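Local coordinates for enoyl-CoA hydratase (Mycolicibacterium smegmatis, PDB 7MCM) that catalyses the reversible addition of water to the double bond of enoyl-CoA thioesters, giving (3S)-3-hydroxyacyl-CoA, a hydration step of fatty acid metabolism, at the interface of chains A and B. Coordinates in Å, arbitrary orientation; residue numbers count along the deposited sequence, not the author numbering. Chains: chain A/B, Enoyl-CoA hydratase.

Contact 1: the interface of chains A and B. Residues chain A 144-145, 147-149, 171-173; chain B 207-208, 211-212, 215-216, 219-220.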
ATOM      1  N   VAL A 144     -13.698 -21.636  12.054  1.00 27.74           N
ATOM      2  CA  VAL A 144     -12.923 -21.848  13.288  1.00 28.11           C
ATOM      3  C   VAL A 144     -13.441 -23.044  14.081  1.00 31.87           C
ATOM      4  O   VAL A 144     -12.664 -23.755  14.730  1.00 33.96           O
ATOM      5  CB  VAL A 144     -12.939 -20.561  14.147  1.00 31.80           C
ATOM      6  CG1 VAL A 144     -14.335 -20.328  14.720  1.00 30.17           C
ATOM      7  CG2 VAL A 144     -11.885 -20.624  15.279  1.00 28.70           C
ATOM      8  N   GLN A 145     -14.750 -23.301  14.031  1.00 28.29           N
ATOM      9  CA  GLN A 145     -15.328 -24.405  14.776  1.00 36.44           C
ATOM     10  C   GLN A 145     -14.872 -25.742  14.221  1.00 39.76           C
ATOM     11  O   GLN A 145     -14.987 -26.762  14.908  1.00 38.47           O
ATOM     12  CB  GLN A 145     -16.857 -24.314  14.734  1.00 36.30           C
ATOM     13  CG  GLN A 145     -17.371 -22.938  15.184  1.00 41.91           C
ATOM     14  CD  GLN A 145     -18.825 -22.964  15.610  1.00 46.84           C
ATOM     15  OE1 GLN A 145     -19.524 -23.955  15.403  1.00 47.30           O
ATOM     16  NE2 GLN A 145     -19.283 -21.878  16.222  1.00 36.32           N
ATOM     17  N   GLY A 147     -11.681 -26.165  13.173  1.00 39.19           N
ATOM     18  CA  GLY A 147     -10.230 -26.124  13.190  1.00 38.27           C
ATOM     19  C   GLY A 147      -9.621 -25.493  11.956  1.00 34.49           C
ATOM     20  O   GLY A 147      -8.457 -25.757  11.647  1.00 37.76           O
ATOM     21  N   LEU A 148     -10.391 -24.702  11.215  1.00 32.60           N
ATOM     22  CA  LEU A 148      -9.954 -24.126   9.950  1.00 31.66           C
ATOM     23  C   LEU A 148     -10.053 -22.609   9.976  1.00 32.76           C
ATOM     24  O   LEU A 148     -10.673 -22.006  10.858  1.00 30.10           O
ATOM     25  CB  LEU A 148     -10.782 -24.665   8.773  1.00 33.15           C
ATOM     26  CG  LEU A 148     -10.812 -26.186   8.640  1.00 35.27           C
ATOM     27  CD1 LEU A 148     -11.819 -26.575   7.581  1.00 39.49           C
ATOM     28  CD2 LEU A 148      -9.438 -26.699   8.295  1.00 37.78           C
ATOM     29  N   ILE A 149      -9.469 -21.991   8.955  1.00 28.88           N
ATOM     30  CA  ILE A 149      -9.656 -20.560   8.727  1.00 27.90           C
ATOM     31  C   ILE A 149     -10.402 -20.409   7.409  1.00 31.07           C
ATOM     32  O   ILE A 149     -10.502 -21.385   6.650  1.00 31.09           O
ATOM     33  CB  ILE A 149      -8.309 -19.817   8.749  1.00 30.55           C
ATOM     34  CG1 ILE A 149      -7.245 -20.565   7.924  1.00 34.41           C
ATOM     35  CG2 ILE A 149      -7.827 -19.714  10.187  1.00 32.02           C
ATOM     36  CD1 ILE A 149      -7.342 -20.398   6.381  1.00 31.98           C
ATOM     37  N   THR A 171     -15.749 -14.410  13.180  1.00 28.52           N
ATOM     38  CA  THR A 171     -14.708 -15.352  12.766  1.00 26.91           C
ATOM     39  C   THR A 171     -14.140 -16.150  13.932  1.00 29.48           C
ATOM     40  O   THR A 171     -13.759 -17.306  13.748  1.00 27.52           O
ATOM     41  CB  THR A 171     -13.582 -14.591  12.057  1.00 27.57           C
ATOM     42  OG1 THR A 171     -14.166 -13.761  11.048  1.00 24.90           O
ATOM     43  CG2 THR A 171     -12.577 -15.541  11.399  1.00 29.25           C
ATOM     44  N   LEU A 172     -14.051 -15.555  15.122  1.00 27.11           N
ATOM     45  CA  LEU A 172     -13.422 -16.214  16.252  1.00 29.39           C
ATOM     46  C   LEU A 172     -14.396 -17.057  17.060  1.00 27.98           C
ATOM     47  O   LEU A 172     -13.965 -17.991  17.746  1.00 27.50           O
ATOM     48  CB  LEU A 172     -12.748 -15.172  17.156  1.00 26.34           C
ATOM     49  CG  LEU A 172     -11.735 -14.307  16.393  1.00 26.30           C
ATOM     50  CD1 LEU A 172     -11.216 -13.164  17.270  1.00 28.80           C
ATOM     51  CD2 LEU A 172     -10.589 -15.124  15.831  1.00 29.22           C
ATOM     52  N   THR A 173     -15.690 -16.749  17.011  1.00 27.14           N
ATOM     53  CA  THR A 173     -16.680 -17.636  17.615  1.00 28.77           C
ATOM     54  C   THR A 173     -17.252 -18.630  16.616  1.00 29.91           C
ATOM     55  O   THR A 173     -17.616 -19.756  17.003  1.00 32.96           O
ATOM     56  CB  THR A 173     -17.833 -16.836  18.233  1.00 31.87           C
ATOM     57  OG1 THR A 173     -18.628 -16.247  17.193  1.00 29.12           O
ATOM     58  CG2 THR A 173     -17.308 -15.743  19.152  1.00 27.55           C
TER
ATOM     59  N   ARG B 207     -17.470 -18.070  23.978  1.00 35.19           N
ATOM     60  CA  ARG B 207     -17.907 -18.353  22.608  1.00 36.51           C
ATOM     61  C   ARG B 207     -16.715 -18.481  21.667  1.00 33.59           C
ATOM     62  O   ARG B 207     -16.792 -19.183  20.651  1.00 32.97           O
ATOM     63  CB  ARG B 207     -18.840 -17.249  22.108  1.00 35.79           C
ATOM     64  CG  ARG B 207     -20.229 -17.186  22.746  1.00 40.42           C
ATOM     65  CD  ARG B 207     -20.931 -15.874  22.315  1.00 43.57           C
ATOM     66  NE  ARG B 207     -20.985 -15.768  20.861  1.00 44.16           N
ATOM     67  CZ  ARG B 207     -21.171 -14.648  20.172  1.00 47.25           C
ATOM     68  NH1 ARG B 207     -21.325 -13.475  20.773  1.00 37.82           N
ATOM     69  NH2 ARG B 207     -21.205 -14.708  18.841  1.00 48.17           N
ATOM     70  N   ILE B 208     -15.602 -17.832  22.010  1.00 31.94           N
ATOM     71  CA  ILE B 208     -14.353 -18.007  21.281  1.00 31.63           C
ATOM     72  C   ILE B 208     -13.608 -19.232  21.779  1.00 30.55           C
ATOM     73  O   ILE B 208     -13.144 -20.057  20.985  1.00 32.97           O
ATOM     74  CB  ILE B 208     -13.480 -16.746  21.412  1.00 29.44           C
ATOM     75  CG1 ILE B 208     -14.191 -15.527  20.804  1.00 31.20           C
ATOM     76  CG2 ILE B 208     -12.112 -16.976  20.778  1.00 31.08           C
ATOM     77  CD1 ILE B 208     -13.441 -14.227  21.069  1.00 27.52           C
ATOM     78  N   ASN B 211     -13.654 -23.101  20.746  1.00 32.58           N
ATOM     79  CA  ASN B 211     -13.079 -23.526  19.479  1.00 36.19           C
ATOM     80  C   ASN B 211     -11.623 -23.946  19.636  1.00 33.32           C
ATOM     81  O   ASN B 211     -10.944 -23.513  20.575  1.00 39.08           O
ATOM     82  CB  ASN B 211     -13.201 -22.386  18.472  1.00 33.14           C
ATOM     83  CG  ASN B 211     -14.631 -22.023  18.228  1.00 32.22           C
ATOM     84  OD1 ASN B 211     -15.440 -22.897  17.937  1.00 29.87           O
ATOM     85  ND2 ASN B 211     -14.977 -20.742  18.408  1.00 31.42           N
ATOM     86  N   PRO B 212     -11.117 -24.787  18.728  1.00 34.67           N
ATOM     87  CA  PRO B 212      -9.724 -25.244  18.830  1.00 38.72           C
ATOM     88  C   PRO B 212      -8.759 -24.074  18.933  1.00 39.58           C
ATOM     89  O   PRO B 212      -8.794 -23.143  18.128  1.00 34.13           O
ATOM     90  CB  PRO B 212      -9.516 -26.032  17.533  1.00 41.83           C
ATOM     91  CG  PRO B 212     -10.877 -26.492  17.152  1.00 43.18           C
ATOM     92  CD  PRO B 212     -11.802 -25.383  17.562  1.00 36.63           C
ATOM     93  N   ALA B 215      -6.697 -22.828  15.833  1.00 39.05           N
ATOM     94  CA  ALA B 215      -7.486 -22.180  14.787  1.00 36.67           C
ATOM     95  C   ALA B 215      -7.878 -20.763  15.187  1.00 34.82           C
ATOM     96  O   ALA B 215      -7.900 -19.854  14.344  1.00 31.39           O
ATOM     97  CB  ALA B 215      -8.735 -23.002  14.481  1.00 27.57           C
ATOM     98  N   VAL B 216      -8.210 -20.559  16.465  1.00 33.85           N
ATOM     99  CA  VAL B 216      -8.523 -19.213  16.941  1.00 31.00           C
ATOM    100  C   VAL B 216      -7.351 -18.278  16.669  1.00 35.60           C
ATOM    101  O   VAL B 216      -7.525 -17.137  16.214  1.00 30.92           O
ATOM    102  CB  VAL B 216      -8.875 -19.268  18.440  1.00 36.21           C
ATOM    103  CG1 VAL B 216      -8.897 -17.864  19.043  1.00 32.87           C
ATOM    104  CG2 VAL B 216     -10.196 -19.973  18.641  1.00 31.36           C
ATOM    105  N   ALA B 219      -6.897 -17.698  12.887  1.00 27.13           N
ATOM    106  CA  ALA B 219      -7.933 -16.790  12.411  1.00 28.15           C
ATOM    107  C   ALA B 219      -7.598 -15.346  12.746  1.00 30.91           C
ATOM    108  O   ALA B 219      -7.757 -14.459  11.902  1.00 32.25           O
ATOM    109  CB  ALA B 219      -9.288 -17.173  13.007  1.00 30.32           C
ATOM    110  N   LYS B 220      -7.133 -15.085  13.970  1.00 29.19           N
ATOM    111  CA  LYS B 220      -6.747 -13.725  14.317  1.00 29.71           C
ATOM    112  C   LYS B 220      -5.586 -13.246  13.449  1.00 32.36           C
ATOM    113  O   LYS B 220      -5.608 -12.118  12.949  1.00 35.60           O
ATOM    114  CB  LYS B 220      -6.385 -13.615  15.804  1.00 34.93           C
ATOM    115  CG  LYS B 220      -5.654 -12.278  16.115  1.00 35.30           C
ATOM    116  CD  LYS B 220      -5.702 -11.854  17.581  1.00 32.40           C
ATOM    117  CE  LYS B 220      -5.010 -10.493  17.764  1.00 37.67           C
ATOM    118  NZ  LYS B 220      -5.068 -10.045  19.178  1.00 38.32           N
TER
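Polar contact between the two crotonase-family subunits centres on the backbone carbonyl of A:Thr173, which accepts bonds from one side-chain amide of each chain. Within chain A, A:Gln145 NE2 reaches A:Thr173 O at 2.8 Å, nearly straight (168° at the hydrogen) and on a lone pair in the carbonyl plane; the glutamine chain runs extended beyond CG to get there. From chain B, the amide nitrogen ND2 of B:Asn211 comes from above the same carbonyl plane, 3.1 Å from A:Thr173 O. A weak bond joins that nitrogen to A:Leu172 O, so it straddles two carbonyls at the end of a helix. The two amide planes lie 30° apart, and B:Asn211 OD1 rests against the aliphatic A:Gln145 CG at 3.4 Å.

Apolar packing flanks this junction. A:Val144 turns CG2 anti to its backbone N and meets B:Val216 CG2 tip to tip at 3.8 Å. A:Thr173 points its methyl CG2 at B:Ile208 CG1, 3.5 Å away, and at B:Arg207 CB. Branch CD2 of A:Leu172 lies 3.7 Å from B:Ala219 CB, while A:Ile149 CG2 packs 3.7 Å from B:Ala219 CA. B:Ala215 CB abuts A:Gly147 CA at 3.7 Å.

Chain A contributes the 3-10 helix 142-146, the loop after it and the end of helix 164-173; chain B lays across them the end of helix 197-209, the following loop (B:Asn211 and B:Pro212) and the first half of helix 213-228.

Contact 2: the interface of chains A and B. Residues chain A 155-156, 159-160, 164; chain B 223, 226-227, 229-231, 234.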
ATOM      1  N   THR A 155     -11.819 -13.505   5.159  1.00 33.80           N
ATOM      2  CA  THR A 155     -11.294 -12.567   6.158  1.00 28.15           C
ATOM      3  C   THR A 155     -10.964 -11.200   5.561  1.00 33.23           C
ATOM      4  O   THR A 155     -10.848 -10.215   6.306  1.00 28.95           O
ATOM      5  CB  THR A 155     -10.036 -13.126   6.843  1.00 31.38           C
ATOM      6  OG1 THR A 155      -9.007 -13.360   5.870  1.00 29.36           O
ATOM      7  CG2 THR A 155     -10.330 -14.439   7.589  1.00 29.59           C
ATOM      8  N   TRP A 156     -10.786 -11.114   4.246  1.00 27.58           N
ATOM      9  CA  TRP A 156     -10.553  -9.808   3.633  1.00 31.27           C
ATOM     10  C   TRP A 156     -11.861  -9.047   3.446  1.00 28.51           C
ATOM     11  O   TRP A 156     -11.919  -7.841   3.678  1.00 26.38           O
ATOM     12  CB  TRP A 156      -9.829  -9.980   2.295  1.00 31.69           C
ATOM     13  CG  TRP A 156      -9.227  -8.713   1.714  1.00 30.96           C
ATOM     14  CD1 TRP A 156      -7.976  -8.219   1.957  1.00 31.93           C
ATOM     15  CD2 TRP A 156      -9.840  -7.807   0.786  1.00 31.77           C
ATOM     16  NE1 TRP A 156      -7.775  -7.065   1.246  1.00 35.54           N
ATOM     17  CE2 TRP A 156      -8.904  -6.785   0.520  1.00 34.78           C
ATOM     18  CE3 TRP A 156     -11.091  -7.755   0.159  1.00 33.18           C
ATOM     19  CZ2 TRP A 156      -9.175  -5.725  -0.355  1.00 38.42           C
ATOM     20  CZ3 TRP A 156     -11.358  -6.696  -0.711  1.00 37.69           C
ATOM     21  CH2 TRP A 156     -10.406  -5.700  -0.956  1.00 38.26           C
ATOM     22  N   PRO A 159     -14.476  -7.850   7.253  1.00 27.21           N
ATOM     23  CA  PRO A 159     -14.325  -6.584   7.991  1.00 32.73           C
ATOM     24  C   PRO A 159     -14.785  -5.385   7.200  1.00 34.44           C
ATOM     25  O   PRO A 159     -15.139  -4.359   7.797  1.00 32.91           O
ATOM     26  CB  PRO A 159     -12.817  -6.506   8.284  1.00 31.33           C
ATOM     27  CG  PRO A 159     -12.314  -7.862   8.093  1.00 28.79           C
ATOM     28  CD  PRO A 159     -13.175  -8.505   7.055  1.00 26.98           C
ATOM     29  N   ARG A 160     -14.804  -5.479   5.875  1.00 35.40           N
ATOM     30  CA  ARG A 160     -15.284  -4.369   5.069  0.56 35.12           C
ATOM     31  C   ARG A 160     -16.801  -4.339   4.958  1.00 38.32           C
ATOM     32  O   ARG A 160     -17.352  -3.320   4.538  1.00 42.47           O
ATOM     33  CB  ARG A 160     -14.610  -4.426   3.698  0.56 35.44           C
ATOM     34  CG  ARG A 160     -13.109  -4.160   3.820  0.56 37.37           C
ATOM     35  CD  ARG A 160     -12.286  -4.769   2.697  0.56 39.11           C
ATOM     36  NE  ARG A 160     -10.913  -4.272   2.717  0.56 35.89           N
ATOM     37  CZ  ARG A 160      -9.892  -4.868   3.321  0.56 37.05           C
ATOM     38  NH1 ARG A 160     -10.043  -5.999   3.996  0.56 26.10           N
ATOM     39  NH2 ARG A 160      -8.682  -4.319   3.236  0.56 42.38           N
ATOM     40  N   TRP A 164     -14.237  -4.217  11.769  1.00 29.96           N
ATOM     41  CA  TRP A 164     -13.283  -5.232  12.187  1.00 33.88           C
ATOM     42  C   TRP A 164     -13.729  -5.951  13.460  1.00 33.42           C
ATOM     43  O   TRP A 164     -13.572  -7.174  13.566  1.00 30.27           O
ATOM     44  CB  TRP A 164     -11.916  -4.594  12.352  1.00 38.66           C
ATOM     45  CG  TRP A 164     -10.832  -5.598  12.282  1.00 48.25           C
ATOM     46  CD1 TRP A 164     -10.222  -6.090  11.151  1.00 41.88           C
ATOM     47  CD2 TRP A 164     -10.227  -6.265  13.393  1.00 39.19           C
ATOM     48  NE1 TRP A 164      -9.258  -7.010  11.506  1.00 43.73           N
ATOM     49  CE2 TRP A 164      -9.244  -7.135  12.873  1.00 43.70           C
ATOM     50  CE3 TRP A 164     -10.421  -6.208  14.779  1.00 43.48           C
ATOM     51  CZ2 TRP A 164      -8.451  -7.927  13.689  1.00 44.75           C
ATOM     52  CZ3 TRP A 164      -9.633  -7.000  15.588  1.00 38.85           C
ATOM     53  CH2 TRP A 164      -8.664  -7.854  15.039  1.00 50.26           C
TER
ATOM     54  N   LEU B 223      -7.048 -12.287  10.144  1.00 35.25           N
ATOM     55  CA  LEU B 223      -7.793 -11.031  10.230  1.00 36.33           C
ATOM     56  C   LEU B 223      -6.852  -9.836  10.309  1.00 37.37           C
ATOM     57  O   LEU B 223      -7.103  -8.797   9.683  1.00 37.97           O
ATOM     58  CB  LEU B 223      -8.729 -11.054  11.437  1.00 35.13           C
ATOM     59  CG  LEU B 223     -10.017 -11.857  11.278  1.00 33.83           C
ATOM     60  CD1 LEU B 223     -10.616 -12.209  12.632  1.00 34.89           C
ATOM     61  CD2 LEU B 223     -11.008 -11.050  10.424  1.00 37.01           C
ATOM     62  N   SER B 226      -5.616  -8.918   6.947  1.00 39.85           N
ATOM     63  CA  SER B 226      -6.603  -8.304   6.064  1.00 40.89           C
ATOM     64  C   SER B 226      -6.778  -6.807   6.311  1.00 48.32           C
ATOM     65  O   SER B 226      -7.234  -6.092   5.405  1.00 48.56           O
ATOM     66  CB  SER B 226      -7.930  -9.053   6.204  1.00 51.42           C
ATOM     67  OG  SER B 226      -7.728 -10.477   6.110  1.00 46.18           O
ATOM     68  N   ARG B 227      -6.392  -6.299   7.489  1.00 49.67           N
ATOM     69  CA  ARG B 227      -6.512  -4.865   7.737  0.53 51.10           C
ATOM     70  C   ARG B 227      -5.729  -4.052   6.723  1.00 50.38           C
ATOM     71  O   ARG B 227      -6.155  -2.956   6.343  1.00 56.00           O
ATOM     72  CB  ARG B 227      -6.034  -4.517   9.146  0.53 49.23           C
ATOM     73  CG  ARG B 227      -6.783  -5.218  10.239  0.53 48.21           C
ATOM     74  CD  ARG B 227      -6.456  -4.622  11.601  0.53 47.92           C
ATOM     75  NE  ARG B 227      -5.030  -4.611  11.908  0.53 44.78           N
ATOM     76  CZ  ARG B 227      -4.547  -4.529  13.142  0.53 43.94           C
ATOM     77  NH1 ARG B 227      -5.345  -4.553  14.197  0.53 38.95           N
ATOM     78  NH2 ARG B 227      -3.235  -4.413  13.321  0.53 40.55           N
ATOM     79  N   ALA B 229      -3.276  -5.701   4.018  1.00 48.63           N
ATOM     80  CA  ALA B 229      -2.794  -6.344   2.808  1.00 45.49           C
ATOM     81  C   ALA B 229      -3.853  -6.326   1.707  1.00 42.13           C
ATOM     82  O   ALA B 229      -5.048  -6.139   1.953  1.00 41.41           O
ATOM     83  CB  ALA B 229      -2.371  -7.783   3.109  1.00 43.57           C
ATOM     84  N   SER B 230      -3.386  -6.506   0.470  1.00 39.63           N
ATOM     85  CA  SER B 230      -4.265  -6.645  -0.683  1.00 38.58           C
ATOM     86  C   SER B 230      -5.070  -7.938  -0.579  1.00 35.67           C
ATOM     87  O   SER B 230      -4.777  -8.832   0.223  1.00 33.02           O
ATOM     88  CB  SER B 230      -3.452  -6.677  -1.978  1.00 42.27           C
ATOM     89  OG  SER B 230      -2.688  -7.885  -1.997  1.00 40.73           O
ATOM     90  N   LEU B 231      -6.086  -8.050  -1.427  1.00 33.66           N
ATOM     91  CA  LEU B 231      -6.806  -9.315  -1.505  1.00 34.89           C
ATOM     92  C   LEU B 231      -5.871 -10.456  -1.896  1.00 33.75           C
ATOM     93  O   LEU B 231      -5.931 -11.545  -1.311  1.00 32.49           O
ATOM     94  CB  LEU B 231      -7.958  -9.199  -2.499  1.00 33.67           C
ATOM     95  CG  LEU B 231      -8.748 -10.480  -2.773  1.00 33.18           C
ATOM     96  CD1 LEU B 231      -9.338 -10.997  -1.499  1.00 32.55           C
ATOM     97  CD2 LEU B 231      -9.835 -10.198  -3.812  1.00 38.85           C
ATOM     98  N   THR B 234      -3.920 -11.735   1.047  1.00 31.17           N
ATOM     99  CA  THR B 234      -4.748 -12.506   1.957  1.00 32.11           C
ATOM    100  C   THR B 234      -5.056 -13.882   1.376  1.00 33.07           C
ATOM    101  O   THR B 234      -5.002 -14.884   2.096  1.00 33.83           O
ATOM    102  CB  THR B 234      -6.031 -11.735   2.278  1.00 33.83           C
ATOM    103  OG1 THR B 234      -5.704 -10.532   2.983  1.00 40.87           O
ATOM    104  CG2 THR B 234      -6.972 -12.571   3.127  1.00 34.93           C
TER
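The indole of A:Trp156 is sandwiched between A:Arg160 of its own chain and B:Leu231 of the partner: the guanidinium covers one face, with CZ offset toward the rim, and B:Leu231 lies over the other, its CB above the centre and its CA 3.7 Å from the centroid of the five-membered ring in a CH-pi contact. At the indole edge of this crotonase-family (enoyl-CoA hydratase/isomerase) interface, A:Trp156 NE1 donates to B:Ala229 O at 3.0 Å, in the ring plane and on a carbonyl lone pair. A chi1 of -166°, CG anti to the backbone N, swings the ring there. The second indole, A:Trp164, carries B:Arg227 on one face, where the aliphatic CD sits 3.7 Å above the plane toward the rim; the guanidinium is tilted 48° from the ring. The edge of the A:Trp164 ring faces the backbone of B:Leu223, and its NE1 makes a weak bond to B:Leu223 O.

A:Arg160 also grips the carbonyl of B:Ser226 end-on with two nitrogens, NH1 at 3.1 Å and NH2 at 3.2 Å from B:Ser226 O. NH2 approaches nearly along the C=O axis, NH1 from above the carbonyl plane. NH1 further donates to A:Trp156 O at 2.6 Å, on a lone pair, which helps fix the guanidinium flat against the indole. Alongside, the hydroxyls A:Thr155 OG1 and B:Ser226 OG pair at 3.2 Å, donor undecided. The methyl CG2 of B:Thr234 packs beside the same threonine hydroxyl.

Contact 1 and contact 2 are neighbouring patches of one A-B interface, the centres of their C-alpha atoms about 16 Å apart. Helix 213-228 of chain B runs through both, giving its first half to contact 1 and its last turns to contact 2; helix 164-173 of chain A likewise spans them, with its start in contact 2 and its end in contact 1. In these patches chain A offers residues 144-173 and chain B residues 207-234, so the surfaces differ, as expected if this is a contact of the trimer from which crotonase-family hexamers are typically built, although these patches alone do not prove it.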